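PDB 5XEM: cysteine synthase from Fusobacterium nucleatum subsp. nucleatum strain ATCC 25586, which produces hydrogen sulfide with the help of pyridoxal 5'-phosphate and probably also makes L-cysteine from O-acetyl-L-serine and sulfide. Local coordinates for residues A[7-15]-A[82-90]; A[62-73]-A[135-146]. All blocks are in the same frame, centred on the assembly; numbering follows the deposited sequence.

From the N terminus the chain runs through 7-15, 62-73, 82-90 and 135-146, so the two contacts cross: interaction 1 joins the first and third of these segments, interaction 2 the second and fourth. Interaction 1 brings helix 76-88 back against the N-terminal loop after 66 intervening residues. Interaction 2 closes a loop of 61 residues by setting 141-142 as an edge strand beside 68-72 in the smaller, parallel sheet. Strand 68-72 leads into helix 76-88, and the contacts also meet directly: Y90 packs on I63 and I69, and C85 on I69. Together they join the N-terminal loop, helix 76-88 and the 141-142 edge of the parallel sheet.

Interaction 1 of 2, residues A[7-15]-A[82-90]; sequences ANSVIDLIG and AMICAVKNY
I11 lies across from I84 with their CA atoms 6.6 Å apart, and S9 from V87 at 7.4 Å, which sets a short 3-10 turn, residues 10-13, against the last turns of helix 76-88. This helix follows strand 68-72 in the parallel sheet of the smaller domain, as in other fold type II pyridoxal phosphate enzymes, and a Schellman motif at N89 ends it. No hydrogen bond spans the two segments; the surface between them is almost wholly aliphatic. V10 turns its CG2 branch onto CG2 of V87 at 3.6 Å, and the same methyl reaches the CG of M83. I11 lies nearer the C-terminal end of the helix: its CD1 meets V87 CG1 at 3.8 Å and lies near I84 CG2, and the side chain crosses that of K88 at about a right angle, CD1 touching CE. K88 ends in a salt bridge to E58 of helix 46-60, which also receives the hydroxyl of Y90. Toward the start of segment 82-90, I14 and M83 meet tip to tip, because a bend at chi3 (70°) in the otherwise extended methionine turns CE toward I14 CD1. L51 of helix 46-60 backs both I11 and I84, so the loop rests on two helices. A7 pairs in a parallel beta ladder with a strand of the second subunit, whose F261 and E263 pack on A86 and V87. The turn is pinned by D12, whose OD2 accepts the amide of S9 from the anti side at 3.0 Å. S9 OG accepts a weak bond from I11 N and touches V87 CG1 at 4.0 Å.

Interaction 2 of 2, residues A[62-73]-A[135-146]; sequences LIDKDTVIIEAT and KKNEKKYFVPNQ. With 85F ((2R)-2-azanyl-3-[(2R)-2-azanyl-3-oxidanyl-3-oxidanylidene-propyl]sulfanyl-propanoic acid), chain C; ACT (acetate ion), chain F.
I69 and F142 run alongside each other in the same direction, with I69 CD1 near the plane of the ring at its edge and 4.1 Å from F142 CB. CD1 of L62 and CD1 of I63 also pack against the ring, while I69 turns its second branch, CG2, across P144 CD at 3.8 Å. On the opposite face of the sheet, I70 CD1 reaches Y141 CB at 3.8 Å, and K135 CG sits over one face of the Y141 ring, offset toward its rim. These residues flank a parallel pairing in which V68 stands beside Y141 and I69 beside F142. V68 N donates to K140 O, F142 N to V68 O, and I70 N to F142 O. The ladder then stops: I70 O is buried without a hydrogen-bond partner, since P144 has no N-H to offer; the CA-H of V143 and CD of P144 come close instead. E71 takes over. With CG anti to its own N (chi1 -176°) and a bend at chi2 (70°), its carboxylate accepts N145 N on OE1 and Q146 N on OE2, each at 2.8 Å. At the outer end K140 stretches out straight to bring NZ between two acids, 2.8 Å from D64 OD2 and 2.9 Å from D66 OD1. At the inner end Q146 NE2 bridges A72 O and the bound lanthionine, lying 2.8 Å from its carboxylate O, which also accepts T73 OG1. Q146 OE1 is held by T77 and by K46, the lysine predicted to carry the cofactor but not joined to it in this structure. The two amides that grip E71 would probably favour its ionised form; E71 in turn helps to fix the backbone of N145 and Q146, and so is the second-shell residue behind Q146.

Interaction 1 of 2, residues A[7-15]-A[82-90]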
loop_
_atom_site.group_PDB
_atom_site.type_symbol
_atom_site.label_atom_id
_atom_site.label_comp_id
_atom_site.label_asym_id
_atom_site.label_seq_id
_atom_site.Cartn_x
_atom_site.Cartn_y
_atom_site.Cartn_z
ATOM N N ALA A 7 14.547 1.220 -8.590
ATOM C CA ALA A 7 14.120 -0.133 -8.984
ATOM C C ALA A 7 13.936 -0.213 -10.493
ATOM O O ALA A 7 13.428 0.726 -11.124
ATOM C CB ALA A 7 12.803 -0.504 -8.312
ATOM N N ASN A 8 14.292 -1.360 -11.062
ATOM C CA ASN A 8 14.063 -1.574 -12.483
ATOM C C ASN A 8 12.612 -1.850 -12.788
ATOM O O ASN A 8 12.113 -1.438 -13.842
ATOM C CB ASN A 8 14.945 -2.680 -13.041
ATOM C CG ASN A 8 16.274 -2.150 -13.510
ATOM O OD1 ASN A 8 16.329 -1.173 -14.250
ATOM N ND2 ASN A 8 17.342 -2.779 -13.077
ATOM N N SER A 9 11.941 -2.571 -11.910
ATOM C CA SER A 9 10.495 -2.717 -12.013
ATOM C C SER A 9 9.940 -2.931 -10.620
ATOM O O SER A 9 10.687 -3.080 -9.638
ATOM C CB SER A 9 10.125 -3.912 -12.891
ATOM O OG SER A 9 10.355 -5.117 -12.157
ATOM N N VAL A 10 8.618 -2.967 -10.535
ATOM C CA VAL A 10 7.982 -3.238 -9.232
ATOM C C VAL A 10 8.395 -4.596 -8.642
ATOM O O VAL A 10 8.344 -4.808 -7.431
ATOM C CB VAL A 10 6.442 -3.100 -9.288
ATOM C CG1 VAL A 10 6.032 -1.641 -9.564
ATOM C CG2 VAL A 10 5.814 -4.056 -10.293
ATOM N N ILE A 11 8.806 -5.532 -9.495
ATOM C CA ILE A 11 9.311 -6.814 -8.986
ATOM C C ILE A 11 10.446 -6.624 -8.002
ATOM O O ILE A 11 10.580 -7.383 -7.038
ATOM C CB ILE A 11 9.780 -7.745 -10.135
ATOM C CG1 ILE A 11 8.574 -8.089 -11.016
ATOM C CG2 ILE A 11 10.518 -8.978 -9.554
ATOM C CD1 ILE A 11 8.873 -8.954 -12.243
ATOM N N ASP A 12 11.269 -5.599 -8.217
ATOM C CA ASP A 12 12.393 -5.366 -7.320
ATOM C C ASP A 12 11.989 -4.834 -5.938
ATOM O O ASP A 12 12.796 -4.827 -5.008
ATOM C CB ASP A 12 13.425 -4.422 -7.969
ATOM C CG ASP A 12 13.964 -4.970 -9.269
ATOM O OD1 ASP A 12 14.506 -6.095 -9.282
ATOM O OD2 ASP A 12 13.804 -4.305 -10.296
ATOM N N LEU A 13 10.742 -4.400 -5.780
ATOM C CA LEU A 13 10.258 -3.939 -4.482
ATOM C C LEU A 13 9.724 -5.057 -3.567
ATOM O O LEU A 13 9.339 -4.795 -2.430
ATOM C CB LEU A 13 9.167 -2.897 -4.670
ATOM C CG LEU A 13 9.497 -1.743 -5.632
ATOM C CD1 LEU A 13 8.337 -0.747 -5.689
ATOM C CD2 LEU A 13 10.805 -1.092 -5.255
ATOM N N ILE A 14 9.667 -6.281 -4.077
ATOM C CA ILE A 14 9.144 -7.428 -3.343
ATOM C C ILE A 14 10.164 -7.792 -2.267
ATOM O O ILE A 14 11.374 -7.865 -2.532
ATOM C CB ILE A 14 8.852 -8.628 -4.272
ATOM C CG1 ILE A 14 7.731 -8.257 -5.260
ATOM C CG2 ILE A 14 8.440 -9.882 -3.469
ATOM C CD1 ILE A 14 7.490 -9.275 -6.383
ATOM N N GLY A 15 9.667 -8.013 -1.060
ATOM C CA GLY A 15 10.481 -8.419 0.062
ATOM C C GLY A 15 11.142 -7.264 0.772
ATOM O O GLY A 15 10.837 -6.105 0.532
ATOM N N ALA A 82 -0.899 -11.229 -10.694
ATOM C CA ALA A 82 -1.358 -10.239 -11.682
ATOM C C ALA A 82 -0.311 -9.131 -11.906
ATOM O O ALA A 82 -0.001 -8.766 -13.034
ATOM C CB ALA A 82 -2.695 -9.664 -11.261
ATOM N N MET A 83 0.266 -8.647 -10.813
ATOM C CA MET A 83 1.249 -7.559 -10.860
ATOM C C MET A 83 2.491 -8.058 -11.593
ATOM O O MET A 83 3.030 -7.382 -12.488
ATOM C CB MET A 83 1.583 -7.121 -9.448
ATOM C CG MET A 83 2.668 -6.074 -9.366
ATOM S SD MET A 83 3.162 -5.747 -7.666
ATOM C CE MET A 83 3.988 -7.303 -7.322
ATOM N N ILE A 84 2.949 -9.258 -11.240
ATOM C CA ILE A 84 4.137 -9.808 -11.882
ATOM C C ILE A 84 3.904 -10.117 -13.377
ATOM O O ILE A 84 4.745 -9.792 -14.226
ATOM C CB ILE A 84 4.657 -11.011 -11.121
ATOM C CG1 ILE A 84 5.246 -10.528 -9.784
ATOM C CG2 ILE A 84 5.685 -11.774 -11.968
ATOM C CD1 ILE A 84 5.325 -11.633 -8.756
ATOM N N CYS A 85 2.741 -10.672 -13.691
ATOM C CA CYS A 85 2.389 -10.981 -15.090
ATOM C C CYS A 85 2.204 -9.716 -15.920
ATOM O O CYS A 85 2.507 -9.708 -17.124
ATOM C CB CYS A 85 1.153 -11.852 -15.165
ATOM S SG CYS A 85 1.446 -13.558 -14.622
ATOM N N ALA A 86 1.747 -8.625 -15.281
ATOM C CA ALA A 86 1.680 -7.367 -15.989
ATOM C C ALA A 86 3.081 -6.925 -16.463
ATOM O O ALA A 86 3.235 -6.587 -17.644
ATOM C CB ALA A 86 1.021 -6.274 -15.139
ATOM N N VAL A 87 4.071 -6.950 -15.564
ATOM C CA VAL A 87 5.468 -6.561 -15.860
ATOM C C VAL A 87 6.057 -7.483 -16.947
ATOM O O VAL A 87 6.721 -7.037 -17.906
ATOM C CB VAL A 87 6.343 -6.664 -14.581
ATOM C CG1 VAL A 87 7.822 -6.519 -14.900
ATOM C CG2 VAL A 87 5.920 -5.630 -13.559
ATOM N N LYS A 88 5.826 -8.776 -16.781
ATOM C CA LYS A 88 6.402 -9.811 -17.674
ATOM C C LYS A 88 5.604 -10.092 -18.960
ATOM O O LYS A 88 6.035 -10.900 -19.809
ATOM C CB LYS A 88 6.570 -11.104 -16.861
ATOM C CG LYS A 88 7.648 -11.031 -15.787
ATOM C CD LYS A 88 7.722 -12.330 -14.991
ATOM C CE LYS A 88 8.900 -12.326 -14.008
ATOM N NZ LYS A 88 10.195 -12.599 -14.696
ATOM N N ASN A 89 4.439 -9.476 -19.099
ATOM C CA ASN A 89 3.543 -9.660 -20.250
ATOM C C ASN A 89 3.026 -11.093 -20.440
ATOM O O ASN A 89 2.954 -11.581 -21.570
ATOM C CB ASN A 89 4.225 -9.186 -21.544
ATOM C CG ASN A 89 4.460 -7.699 -21.545
ATOM O OD1 ASN A 89 3.541 -6.932 -21.301
ATOM N ND2 ASN A 89 5.698 -7.286 -21.781
ATOM N N TYR A 90 2.713 -11.779 -19.349
ATOM C CA TYR A 90 2.053 -13.074 -19.445
ATOM C C TYR A 90 0.556 -12.919 -19.276
ATOM O O TYR A 90 0.101 -12.149 -18.418
ATOM C CB TYR A 90 2.586 -14.017 -18.354
ATOM C CG TYR A 90 4.069 -14.329 -18.396
ATOM C CD1 TYR A 90 4.723 -14.534 -19.588
ATOM C CD2 TYR A 90 4.794 -14.513 -17.216
ATOM C CE1 TYR A 90 6.071 -14.852 -19.622
ATOM C CE2 TYR A 90 6.148 -14.843 -17.232
ATOM C CZ TYR A 90 6.775 -15.014 -18.452
ATOM O OH TYR A 90 8.103 -15.335 -18.528
#

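Interaction 2 of 2, residues A[62-73]-A[135-146]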
loop_
_atom_site.group_PDB
_atom_site.type_symbol
_atom_site.label_atom_id
_atom_site.label_comp_id
_atom_site.label_asym_id
_atom_site.label_seq_id
_atom_site.Cartn_x
_atom_site.Cartn_y
_atom_site.Cartn_z
ATOM N N LEU A 62 8.851 -24.044 -18.292
ATOM C CA LEU A 62 7.411 -24.256 -18.218
ATOM C C LEU A 62 6.565 -23.049 -18.601
ATOM O O LEU A 62 5.354 -23.177 -18.731
ATOM C CB LEU A 62 7.037 -24.717 -16.815
ATOM C CG LEU A 62 7.493 -26.127 -16.449
ATOM C CD1 LEU A 62 7.272 -26.402 -14.965
ATOM C CD2 LEU A 62 6.758 -27.152 -17.304
ATOM N N ILE A 63 7.195 -21.888 -18.791
ATOM C CA ILE A 63 6.499 -20.677 -19.209
ATOM C C ILE A 63 7.230 -20.063 -20.393
ATOM O O ILE A 63 8.372 -19.647 -20.259
ATOM C CB ILE A 63 6.434 -19.641 -18.048
ATOM C CG1 ILE A 63 5.724 -20.226 -16.815
ATOM C CG2 ILE A 63 5.744 -18.354 -18.496
ATOM C CD1 ILE A 63 5.722 -19.279 -15.613
ATOM N N ASP A 64 6.566 -20.075 -21.545
ATOM C CA ASP A 64 6.967 -19.357 -22.767
ATOM C C ASP A 64 6.152 -18.067 -22.800
ATOM O O ASP A 64 5.236 -17.876 -21.986
ATOM C CB ASP A 64 6.602 -20.180 -24.024
ATOM C CG ASP A 64 7.245 -21.570 -24.053
ATOM O OD1 ASP A 64 8.314 -21.745 -23.466
ATOM O OD2 ASP A 64 6.675 -22.483 -24.688
ATOM N N LYS A 65 6.434 -17.215 -23.786
ATOM C CA LYS A 65 5.738 -15.942 -23.956
ATOM C C LYS A 65 4.236 -16.122 -24.064
ATOM O O LYS A 65 3.476 -15.272 -23.594
ATOM C CB LYS A 65 6.229 -15.208 -25.230
ATOM C CG LYS A 65 7.730 -14.957 -25.301
ATOM C CD LYS A 65 8.152 -14.529 -26.714
ATOM C CE LYS A 65 9.377 -15.287 -27.210
ATOM N NZ LYS A 65 8.999 -16.591 -27.818
ATOM N N ASP A 66 3.807 -17.218 -24.694
ATOM C CA ASP A 66 2.393 -17.457 -24.950
ATOM C C ASP A 66 1.736 -18.451 -23.964
ATOM O O ASP A 66 0.635 -18.897 -24.198
ATOM C CB ASP A 66 2.169 -17.915 -26.398
ATOM C CG ASP A 66 2.957 -19.161 -26.763
ATOM O OD1 ASP A 66 4.015 -19.416 -26.140
ATOM O OD2 ASP A 66 2.525 -19.876 -27.687
ATOM N N THR A 67 2.411 -18.774 -22.865
ATOM C CA THR A 67 1.853 -19.672 -21.843
ATOM C C THR A 67 0.865 -18.901 -20.967
ATOM O O THR A 67 1.210 -17.826 -20.461
ATOM C CB THR A 67 2.961 -20.200 -20.944
ATOM O OG1 THR A 67 3.899 -20.896 -21.774
ATOM C CG2 THR A 67 2.394 -21.133 -19.868
ATOM N N VAL A 68 -0.348 -19.431 -20.830
ATOM C CA VAL A 68 -1.350 -18.813 -19.953
ATOM C C VAL A 68 -1.116 -19.292 -18.519
ATOM O O VAL A 68 -1.044 -20.505 -18.273
ATOM C CB VAL A 68 -2.778 -19.157 -20.423
ATOM C CG1 VAL A 68 -3.828 -18.553 -19.503
ATOM C CG2 VAL A 68 -2.988 -18.639 -21.857
ATOM N N ILE A 69 -1.046 -18.353 -17.578
ATOM C CA ILE A 69 -0.895 -18.696 -16.179
ATOM C C ILE A 69 -2.326 -18.800 -15.627
ATOM O O ILE A 69 -3.145 -17.932 -15.896
ATOM C CB ILE A 69 -0.092 -17.640 -15.397
ATOM C CG1 ILE A 69 1.207 -17.287 -16.137
ATOM C CG2 ILE A 69 0.155 -18.098 -13.965
ATOM C CD1 ILE A 69 2.063 -18.467 -16.536
ATOM N N ILE A 70 -2.604 -19.870 -14.896
ATOM C CA ILE A 70 -3.946 -20.133 -14.338
ATOM C C ILE A 70 -3.808 -20.505 -12.864
ATOM O O ILE A 70 -3.043 -21.408 -12.522
ATOM C CB ILE A 70 -4.679 -21.272 -15.078
ATOM C CG1 ILE A 70 -4.641 -21.095 -16.602
ATOM C CG2 ILE A 70 -6.139 -21.328 -14.599
ATOM C CD1 ILE A 70 -5.093 -22.312 -17.421
ATOM N N GLU A 71 -4.514 -19.805 -11.965
ATOM C CA GLU A 71 -4.381 -20.051 -10.536
ATOM C C GLU A 71 -5.711 -19.881 -9.819
ATOM O O GLU A 71 -6.506 -18.991 -10.163
ATOM C CB GLU A 71 -3.315 -19.109 -9.896
ATOM C CG GLU A 71 -3.027 -19.341 -8.406
ATOM C CD GLU A 71 -2.279 -20.645 -8.100
ATOM O OE1 GLU A 71 -2.264 -21.554 -8.960
ATOM O OE2 GLU A 71 -1.684 -20.746 -7.000
ATOM N N ALA A 72 -5.937 -20.755 -8.839
ATOM C CA ALA A 72 -7.018 -20.598 -7.858
ATOM C C ALA A 72 -6.521 -19.819 -6.632
ATOM O O ALA A 72 -5.490 -20.165 -6.017
ATOM C CB ALA A 72 -7.560 -21.957 -7.442
ATOM N N THR A 73 -7.282 -18.804 -6.243
ATOM C CA THR A 73 -6.850 -17.937 -5.153
ATOM C C THR A 73 -8.036 -17.346 -4.411
ATOM O O THR A 73 -9.124 -17.228 -4.971
ATOM C CB THR A 73 -5.964 -16.796 -5.717
ATOM O OG1 THR A 73 -5.636 -15.878 -4.665
ATOM C CG2 THR A 73 -6.663 -16.042 -6.798
ATOM N N LYS A 135 -8.139 -25.504 -18.200
ATOM C CA LYS A 135 -6.977 -26.180 -18.809
ATOM C C LYS A 135 -7.286 -26.808 -20.169
ATOM O O LYS A 135 -6.436 -26.813 -21.070
ATOM C CB LYS A 135 -6.380 -27.206 -17.833
ATOM C CG LYS A 135 -5.681 -26.528 -16.679
ATOM C CD LYS A 135 -4.906 -27.482 -15.765
ATOM C CE LYS A 135 -5.778 -28.448 -15.006
ATOM N NZ LYS A 135 -5.083 -29.218 -13.933
ATOM N N LYS A 136 -8.507 -27.319 -20.331
ATOM C CA LYS A 136 -8.927 -27.935 -21.598
ATOM C C LYS A 136 -9.008 -26.930 -22.764
ATOM O O LYS A 136 -8.864 -27.308 -23.924
ATOM C CB LYS A 136 -10.267 -28.683 -21.420
ATOM C CG LYS A 136 -10.203 -29.767 -20.354
ATOM C CD LYS A 136 -11.436 -30.671 -20.305
ATOM C CE LYS A 136 -11.348 -31.623 -19.105
ATOM N NZ LYS A 136 -12.315 -32.761 -19.162
ATOM N N ASN A 137 -9.209 -25.656 -22.453
ATOM C CA ASN A 137 -9.357 -24.610 -23.467
ATOM C C ASN A 137 -8.056 -23.902 -23.831
ATOM O O ASN A 137 -8.094 -22.933 -24.598
ATOM C CB ASN A 137 -10.356 -23.539 -23.004
ATOM C CG ASN A 137 -11.769 -24.063 -22.882
ATOM O OD1 ASN A 137 -12.201 -24.940 -23.641
ATOM N ND2 ASN A 137 -12.507 -23.520 -21.922
ATOM N N GLU A 138 -6.921 -24.364 -23.293
ATOM C CA GLU A 138 -5.634 -23.736 -23.570
ATOM C C GLU A 138 -4.597 -24.689 -24.163
ATOM O O GLU A 138 -4.411 -25.818 -23.686
ATOM C CB GLU A 138 -5.021 -23.143 -22.294
ATOM C CG GLU A 138 -5.781 -21.978 -21.711
ATOM C CD GLU A 138 -5.886 -20.784 -22.634
ATOM O OE1 GLU A 138 -5.165 -20.656 -23.649
ATOM O OE2 GLU A 138 -6.719 -19.929 -22.292
ATOM N N LYS A 139 -3.907 -24.195 -25.180
ATOM C CA LYS A 139 -2.814 -24.920 -25.793
ATOM C C LYS A 139 -1.558 -24.974 -24.896
ATOM O O LYS A 139 -0.846 -25.993 -24.868
ATOM C CB LYS A 139 -2.493 -24.271 -27.146
ATOM C CG LYS A 139 -1.319 -24.890 -27.872
ATOM C CD LYS A 139 -1.119 -24.265 -29.254
ATOM C CE LYS A 139 0.362 -24.177 -29.609
ATOM N NZ LYS A 139 1.081 -25.423 -29.226
ATOM N N LYS A 140 -1.268 -23.879 -24.185
ATOM C CA LYS A 140 -0.072 -23.795 -23.332
ATOM C C LYS A 140 -0.506 -23.149 -22.011
ATOM O O LYS A 140 -1.119 -22.079 -22.035
ATOM C CB LYS A 140 1.005 -22.909 -23.977
ATOM C CG LYS A 140 1.650 -23.439 -25.263
ATOM C CD LYS A 140 2.967 -22.701 -25.459
ATOM C CE LYS A 140 3.697 -23.023 -26.738
ATOM N NZ LYS A 140 4.853 -22.073 -26.769
ATOM N N TYR A 141 -0.211 -23.784 -20.878
ATOM C CA TYR A 141 -0.537 -23.197 -19.584
ATOM C C TYR A 141 0.430 -23.666 -18.524
ATOM O O TYR A 141 1.151 -24.656 -18.713
ATOM C CB TYR A 141 -1.984 -23.490 -19.180
ATOM C CG TYR A 141 -2.318 -24.950 -19.071
ATOM C CD1 TYR A 141 -1.950 -25.668 -17.958
ATOM C CD2 TYR A 141 -3.012 -25.621 -20.096
ATOM C CE1 TYR A 141 -2.242 -27.013 -17.854
ATOM C CE2 TYR A 141 -3.328 -26.962 -19.991
ATOM C CZ TYR A 141 -2.923 -27.654 -18.874
ATOM O OH TYR A 141 -3.209 -28.990 -18.752
ATOM N N PHE A 142 0.453 -22.916 -17.418
ATOM C CA PHE A 142 1.163 -23.296 -16.241
ATOM C C PHE A 142 0.247 -22.975 -15.053
ATOM O O PHE A 142 -0.249 -21.854 -14.960
ATOM C CB PHE A 142 2.466 -22.498 -16.120
ATOM C CG PHE A 142 3.195 -22.730 -14.840
ATOM C CD1 PHE A 142 3.779 -23.954 -14.589
ATOM C CD2 PHE A 142 3.285 -21.738 -13.866
ATOM C CE1 PHE A 142 4.429 -24.209 -13.395
ATOM C CE2 PHE A 142 3.976 -21.980 -12.680
ATOM C CZ PHE A 142 4.528 -23.234 -12.443
ATOM N N VAL A 143 0.056 -23.928 -14.157
ATOM C CA VAL A 143 -0.682 -23.664 -12.901
ATOM C C VAL A 143 0.335 -23.580 -11.795
ATOM O O VAL A 143 0.952 -24.583 -11.505
ATOM C CB VAL A 143 -1.679 -24.811 -12.605
ATOM C CG1 VAL A 143 -2.451 -24.540 -11.284
ATOM C CG2 VAL A 143 -2.630 -24.977 -13.778
ATOM N N PRO A 144 0.530 -22.399 -11.162
ATOM C CA PRO A 144 1.516 -22.297 -10.083
ATOM C C PRO A 144 1.196 -23.253 -8.931
ATOM O O PRO A 144 2.086 -23.904 -8.362
ATOM C CB PRO A 144 1.415 -20.831 -9.642
ATOM C CG PRO A 144 0.938 -20.121 -10.851
ATOM C CD PRO A 144 0.073 -21.069 -11.610
ATOM N N ASN A 145 -0.095 -23.367 -8.632
ATOM C CA ASN A 145 -0.598 -24.150 -7.490
ATOM C C ASN A 145 0.072 -23.876 -6.156
ATOM O O ASN A 145 0.837 -24.678 -5.624
ATOM C CB ASN A 145 -0.646 -25.630 -7.779
ATOM C CG ASN A 145 -1.682 -26.352 -6.898
ATOM O OD1 ASN A 145 -1.936 -25.923 -5.773
ATOM N ND2 ASN A 145 -2.335 -27.390 -7.434
ATOM N N GLN A 146 -0.285 -22.743 -5.548
ATOM C CA GLN A 146 0.213 -22.419 -4.225
ATOM C C GLN A 146 -0.023 -23.520 -3.166
ATOM O O GLN A 146 0.682 -23.571 -2.162
ATOM C CB GLN A 146 -0.417 -21.122 -3.721
ATOM C CG GLN A 146 -1.932 -21.157 -3.628
ATOM C CD GLN A 146 -2.486 -19.820 -3.206
ATOM O OE1 GLN A 146 -1.879 -19.101 -2.413
ATOM N NE2 GLN A 146 -3.632 -19.475 -3.755
HETATM N N 85F C . -4.310 -16.493 0.941
HETATM C CA 85F C . -4.311 -17.408 -0.220
HETATM C CB 85F C . -5.386 -18.502 -0.043
HETATM S SG 85F C . -5.008 -19.695 1.217
HETATM C CD 85F C . -6.324 -20.930 1.161
HETATM C CE 85F C . -7.746 -20.381 1.453
HETATM N NZ2 85F C . -7.776 -19.570 2.678
HETATM C CZ1 85F C . -8.688 -21.601 1.639
HETATM O OH1 85F C . -9.849 -21.335 2.071
HETATM O OH2 85F C . -8.286 -22.770 1.379
HETATM C C 85F C . -4.550 -16.655 -1.510
HETATM O OXT 85F C . -4.256 -15.449 -1.522
HETATM O O 85F C . -4.985 -17.309 -2.490
HETATM C C ACT F . -3.399 -28.134 -10.956
HETATM O O ACT F . -2.336 -28.161 -10.333
HETATM O OXT ACT F . -3.416 -28.178 -12.193
HETATM C CH3 ACT F . -4.681 -28.052 -10.176
HETATM O O HOH W 1 3.831 -25.391 -18.629
#